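Local coordinates for ESAT-6/WXG100 secretion system protein (Streptococcus gallolyticus, PDB 7JQE) that is the extracellular fragment of EsaA, a membrane subunit of the type VIIb secretion system, and probably takes part in toxin export across the bacterial envelope, at residues T150-E153 against E154-A158; E485-S488 against T489-L493. All coordinates share one frame; numbering follows the deposited sequence.

Contact 1 of 2, residues T150-E153 against E154-A158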
loop_
_atom_site.group_PDB
_atom_site.type_symbol
_atom_site.label_atom_id
_atom_site.label_comp_id
_atom_site.label_asym_id
_atom_site.label_seq_id
_atom_site.Cartn_x
_atom_site.Cartn_y
_atom_site.Cartn_z
ATOM N N THR A 150 -41.158 -52.156 -18.403
ATOM C CA THR A 150 -41.189 -53.051 -17.250
ATOM C C THR A 150 -39.817 -53.191 -16.597
ATOM O O THR A 150 -39.721 -53.278 -15.369
ATOM C CB THR A 150 -41.720 -54.428 -17.659
ATOM O OG1 THR A 150 -40.681 -55.178 -18.298
ATOM C CG2 THR A 150 -42.890 -54.278 -18.618
ATOM N N ASN A 151 -38.750 -53.233 -17.392
ATOM C CA ASN A 151 -37.413 -53.290 -16.817
ATOM C C ASN A 151 -37.163 -52.052 -15.965
ATOM O O ASN A 151 -37.289 -50.918 -16.439
ATOM C CB ASN A 151 -36.361 -53.408 -17.921
ATOM C CG ASN A 151 -34.959 -53.620 -17.373
ATOM O OD1 ASN A 151 -34.503 -52.895 -16.485
ATOM N ND2 ASN A 151 -34.270 -54.627 -17.898
ATOM N N GLN A 152 -36.814 -52.276 -14.697
ATOM C CA GLN A 152 -36.711 -51.173 -13.748
ATOM C C GLN A 152 -35.472 -50.323 -13.995
ATOM O O GLN A 152 -35.550 -49.091 -13.962
ATOM C CB GLN A 152 -36.713 -51.710 -12.319
ATOM C CG GLN A 152 -36.632 -50.634 -11.259
ATOM C CD GLN A 152 -36.889 -51.171 -9.868
ATOM O OE1 GLN A 152 -37.658 -52.115 -9.686
ATOM N NE2 GLN A 152 -36.236 -50.578 -8.874
ATOM N N GLU A 153 -34.319 -50.951 -14.233
ATOM C CA GLU A 153 -33.130 -50.170 -14.553
ATOM C C GLU A 153 -33.285 -49.466 -15.895
ATOM O O GLU A 153 -32.819 -48.334 -16.066
ATOM C CB GLU A 153 -31.889 -51.062 -14.544
ATOM C CG GLU A 153 -31.447 -51.506 -13.153
ATOM C CD GLU A 153 -31.043 -50.344 -12.254
ATOM O OE1 GLU A 153 -31.095 -49.178 -12.706
ATOM O OE2 GLU A 153 -30.669 -50.599 -11.088
ATOM N N GLU A 154 -33.935 -50.121 -16.861
ATOM C CA GLU A 154 -34.224 -49.455 -18.124
ATOM C C GLU A 154 -35.131 -48.250 -17.915
ATOM O O GLU A 154 -35.040 -47.266 -18.657
ATOM C CB GLU A 154 -34.855 -50.445 -19.105
ATOM C CG GLU A 154 -35.092 -49.884 -20.497
ATOM C CD GLU A 154 -35.729 -50.898 -21.432
ATOM O OE1 GLU A 154 -35.970 -52.047 -21.001
ATOM O OE2 GLU A 154 -35.989 -50.541 -22.601
ATOM N N ARG A 155 -36.002 -48.307 -16.902
ATOM C CA ARG A 155 -36.889 -47.187 -16.609
ATOM C C ARG A 155 -36.124 -46.036 -15.964
ATOM O O ARG A 155 -36.281 -44.874 -16.356
ATOM C CB ARG A 155 -38.031 -47.667 -15.712
ATOM C CG ARG A 155 -39.150 -46.664 -15.492
ATOM C CD ARG A 155 -40.477 -47.390 -15.286
ATOM N NE ARG A 155 -40.272 -48.735 -14.754
ATOM C CZ ARG A 155 -40.317 -49.050 -13.463
ATOM N NH1 ARG A 155 -40.570 -48.115 -12.559
ATOM N NH2 ARG A 155 -40.109 -50.301 -13.076
ATOM N N LYS A 156 -35.283 -46.343 -14.972
ATOM C CA LYS A 156 -34.471 -45.308 -14.338
ATOM C C LYS A 156 -33.576 -44.606 -15.351
ATOM O O LYS A 156 -33.423 -43.380 -15.310
ATOM C CB LYS A 156 -33.631 -45.916 -13.216
ATOM C CG LYS A 156 -34.354 -46.029 -11.888
ATOM C CD LYS A 156 -33.480 -46.712 -10.848
ATOM C CE LYS A 156 -33.861 -46.279 -9.441
ATOM N NZ LYS A 156 -35.318 -46.443 -9.183
ATOM N N LEU A 157 -32.966 -45.365 -16.263
ATOM C CA LEU A 157 -32.123 -44.749 -17.284
ATOM C C LEU A 157 -32.924 -43.768 -18.132
ATOM O O LEU A 157 -32.477 -42.645 -18.395
ATOM C CB LEU A 157 -31.485 -45.828 -18.159
ATOM C CG LEU A 157 -30.538 -45.309 -19.245
ATOM C CD1 LEU A 157 -29.385 -44.523 -18.627
ATOM C CD2 LEU A 157 -30.018 -46.446 -20.108
ATOM N N ALA A 158 -34.122 -44.175 -18.562
ATOM C CA ALA A 158 -34.954 -43.303 -19.383
ATOM C C ALA A 158 -35.340 -42.031 -18.635
ATOM O O ALA A 158 -35.383 -40.946 -19.224
ATOM C CB ALA A 158 -36.205 -44.052 -19.843
#

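Contact 2 of 2, residues E485-S488 against T489-L493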
loop_
_atom_site.group_PDB
_atom_site.type_symbol
_atom_site.label_atom_id
_atom_site.label_comp_id
_atom_site.label_asym_id
_atom_site.label_seq_id
_atom_site.Cartn_x
_atom_site.Cartn_y
_atom_site.Cartn_z
ATOM N N GLU A 485 -43.956 -47.485 -9.458
ATOM C CA GLU A 485 -44.213 -48.787 -8.856
ATOM C C GLU A 485 -45.431 -48.748 -7.939
ATOM O O GLU A 485 -46.221 -49.699 -7.909
ATOM C CB GLU A 485 -42.976 -49.275 -8.104
ATOM C CG GLU A 485 -41.917 -49.876 -9.012
ATOM C CD GLU A 485 -40.645 -50.240 -8.271
ATOM O OE1 GLU A 485 -40.548 -49.938 -7.062
ATOM O OE2 GLU A 485 -39.739 -50.828 -8.899
ATOM N N LEU A 486 -45.606 -47.656 -7.190
ATOM C CA LEU A 486 -46.776 -47.554 -6.321
ATOM C C LEU A 486 -48.063 -47.510 -7.136
ATOM O O LEU A 486 -49.046 -48.174 -6.791
ATOM C CB LEU A 486 -46.662 -46.325 -5.419
ATOM C CG LEU A 486 -47.791 -46.124 -4.403
ATOM C CD1 LEU A 486 -48.022 -47.382 -3.582
ATOM C CD2 LEU A 486 -47.482 -44.947 -3.492
ATOM N N GLN A 487 -48.078 -46.738 -8.225
ATOM C CA GLN A 487 -49.252 -46.726 -9.095
ATOM C C GLN A 487 -49.499 -48.098 -9.707
ATOM O O GLN A 487 -50.651 -48.525 -9.845
ATOM C CB GLN A 487 -49.092 -45.677 -10.194
ATOM C CG GLN A 487 -49.918 -44.424 -9.971
ATOM C CD GLN A 487 -51.393 -44.646 -10.221
ATOM O OE1 GLN A 487 -51.826 -44.760 -11.367
ATOM N NE2 GLN A 487 -52.177 -44.711 -9.150
ATOM N N SER A 488 -48.428 -48.800 -10.084
ATOM C CA SER A 488 -48.578 -50.107 -10.716
ATOM C C SER A 488 -49.276 -51.091 -9.783
ATOM O O SER A 488 -50.209 -51.793 -10.189
ATOM C CB SER A 488 -47.208 -50.639 -11.142
ATOM O OG SER A 488 -47.328 -51.869 -11.836
ATOM N N THR A 489 -48.835 -51.155 -8.524
ATOM C CA THR A 489 -49.459 -52.067 -7.570
ATOM C C THR A 489 -50.873 -51.623 -7.220
ATOM O O THR A 489 -51.766 -52.464 -7.061
ATOM C CB THR A 489 -48.603 -52.188 -6.311
ATOM O OG1 THR A 489 -48.025 -50.915 -5.997
ATOM C CG2 THR A 489 -47.496 -53.203 -6.523
ATOM N N ILE A 490 -51.104 -50.314 -7.092
ATOM C CA ILE A 490 -52.470 -49.835 -6.889
ATOM C C ILE A 490 -53.358 -50.288 -8.039
ATOM O O ILE A 490 -54.437 -50.854 -7.828
ATOM C CB ILE A 490 -52.499 -48.305 -6.734
ATOM C CG1 ILE A 490 -51.694 -47.868 -5.510
ATOM C CG2 ILE A 490 -53.943 -47.821 -6.620
ATOM C CD1 ILE A 490 -51.812 -46.391 -5.209
ATOM N N ASP A 491 -52.918 -50.043 -9.276
ATOM C CA ASP A 491 -53.670 -50.508 -10.438
ATOM C C ASP A 491 -53.868 -52.020 -10.391
ATOM O O ASP A 491 -54.999 -52.512 -10.455
ATOM C CB ASP A 491 -52.959 -50.093 -11.728
ATOM C CG ASP A 491 -53.191 -48.635 -12.082
ATOM O OD1 ASP A 491 -53.980 -47.967 -11.378
ATOM O OD2 ASP A 491 -52.584 -48.156 -13.064
ATOM N N SER A 492 -52.773 -52.775 -10.268
ATOM C CA SER A 492 -52.836 -54.235 -10.187
ATOM C C SER A 492 -53.162 -54.655 -8.752
ATOM O O SER A 492 -52.314 -55.127 -7.990
ATOM C CB SER A 492 -51.530 -54.849 -10.671
ATOM O OG SER A 492 -51.312 -54.574 -12.046
ATOM N N LEU A 493 -54.436 -54.477 -8.390
ATOM C CA LEU A 493 -54.938 -54.793 -7.057
ATOM C C LEU A 493 -56.456 -54.920 -7.108
ATOM O O LEU A 493 -57.160 -53.902 -7.134
ATOM C CB LEU A 493 -54.516 -53.714 -6.056
ATOM C CG LEU A 493 -54.827 -53.963 -4.578
ATOM C CD1 LEU A 493 -53.952 -55.072 -4.020
ATOM C CD2 LEU A 493 -54.654 -52.692 -3.766
#

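Contact 1 of 2, residues T150-E153 against E154-A158
A chi1 of -174° puts CG of N151 beside its carbonyl carbon, and the amide reaches forward over the first turn of helix 152-164 and N151 becomes its N-cap. OD1 takes the backbone N of E154 at 2.9 Å in a nearly straight bond (172° at the hydrogen), although the donor stands well above the plane of the amide carbonyl and not on a lone pair. The side chain of E154, stretched away from its backbone N (chi1 -175°), crosses that of N151 at about a right angle, and its OE1 comes to 3.4 Å from CB of N151.

Behind the cap the i to i+4 bonds begin: R155 N to N151 O, bent, then K156 N to Q152 O and L157 N to E153 O, both much straighter. R155 is buried and bends at chi2 and chi3, which curls the guanidinium back beside the start of the helix. NE makes a weak bond to O of T149, while I484 of helix 462-491 packs on the arginine side chain. The NH2 of R155 lies 3.6 Å from CA of Q152, and at the guanidinium edge, in its plane, T150 O is 3.8 Å from that same NH2.

Contact 2 of 2, residues E485-S488 against T489-L493
T489 reaches back one turn to E485 and L486 near the C-terminal end of the long helix 462-491. Its hydroxyl sits between the backbone N and the carbonyl carbon (chi1 37°), a rotamer that turns OG1 in toward the preceding turn. There it lies 2.9 Å from O of E485 and 3.0 Å from O of L486, and its single proton could go to either carbonyl. Each of those oxygens also receives the usual backbone donor of the helix: T489 N gives to E485 O, and I490 N gives to L486 O at 3.0 Å.

The same backbone pattern continues with D491 N to Q487 O and S492 N to S488 O, the last at 2.7 Å and close to straight (171°). S492 is where the chain leaves helical geometry, as the centre of an inverse gamma turn in which L493 N makes a weak bond to D491 O.

On the apolar side, CG of L486 meets CD1 of I490 at 4.1 Å, the two side chains slanting across each other. CG1 of I490, anti to its carbonyl carbon, is pressed to 3.0 Å from O of L486, a tight approach for a carbon and not a hydrogen bond. Both residues face helix 102-135, L486 on L120 and I490 on L116 and S117, while L119 of the second subunit packs on L486. The ends of Q487 and D491 merely come near each other: their amide and carboxylate planes are nearly perpendicular, and Q487 OE1 and D491 OD1, both acceptors as modelled, are 3.9 Å apart and do not satisfy each other. F147 touches both residues.

T489 is buried, with E115 of the second subunit packed on it, so the chemistry implies that its hydroxyl can meet its hydrogen-bonding needs at least partly within its own helix, where E485 O or L486 O could take its proton.

How the contacts relate
Contact 1 opens helix 152-164 and contact 2 closes helix 462-491, so one is a helix start and the other a helix end, about 17 Å apart between centres. They lie far along the elongated chain, 63 and 72 Å from its centre. The two helices touch: NH1 of R155 comes to 4.2 Å from CG of E485, and the Q152 side-chain amide lies beside the E485 carboxylate. The second subunit reaches both contacts, with its E122 near Q152 in contact 1, while in contact 2 it also reaches past the helix end, where its A112 packs on L493. The Q152 and R155 side chains of contact 1 thus meet E485 of contact 2, and it is there that the two helix ends come together, beside the dimer interface.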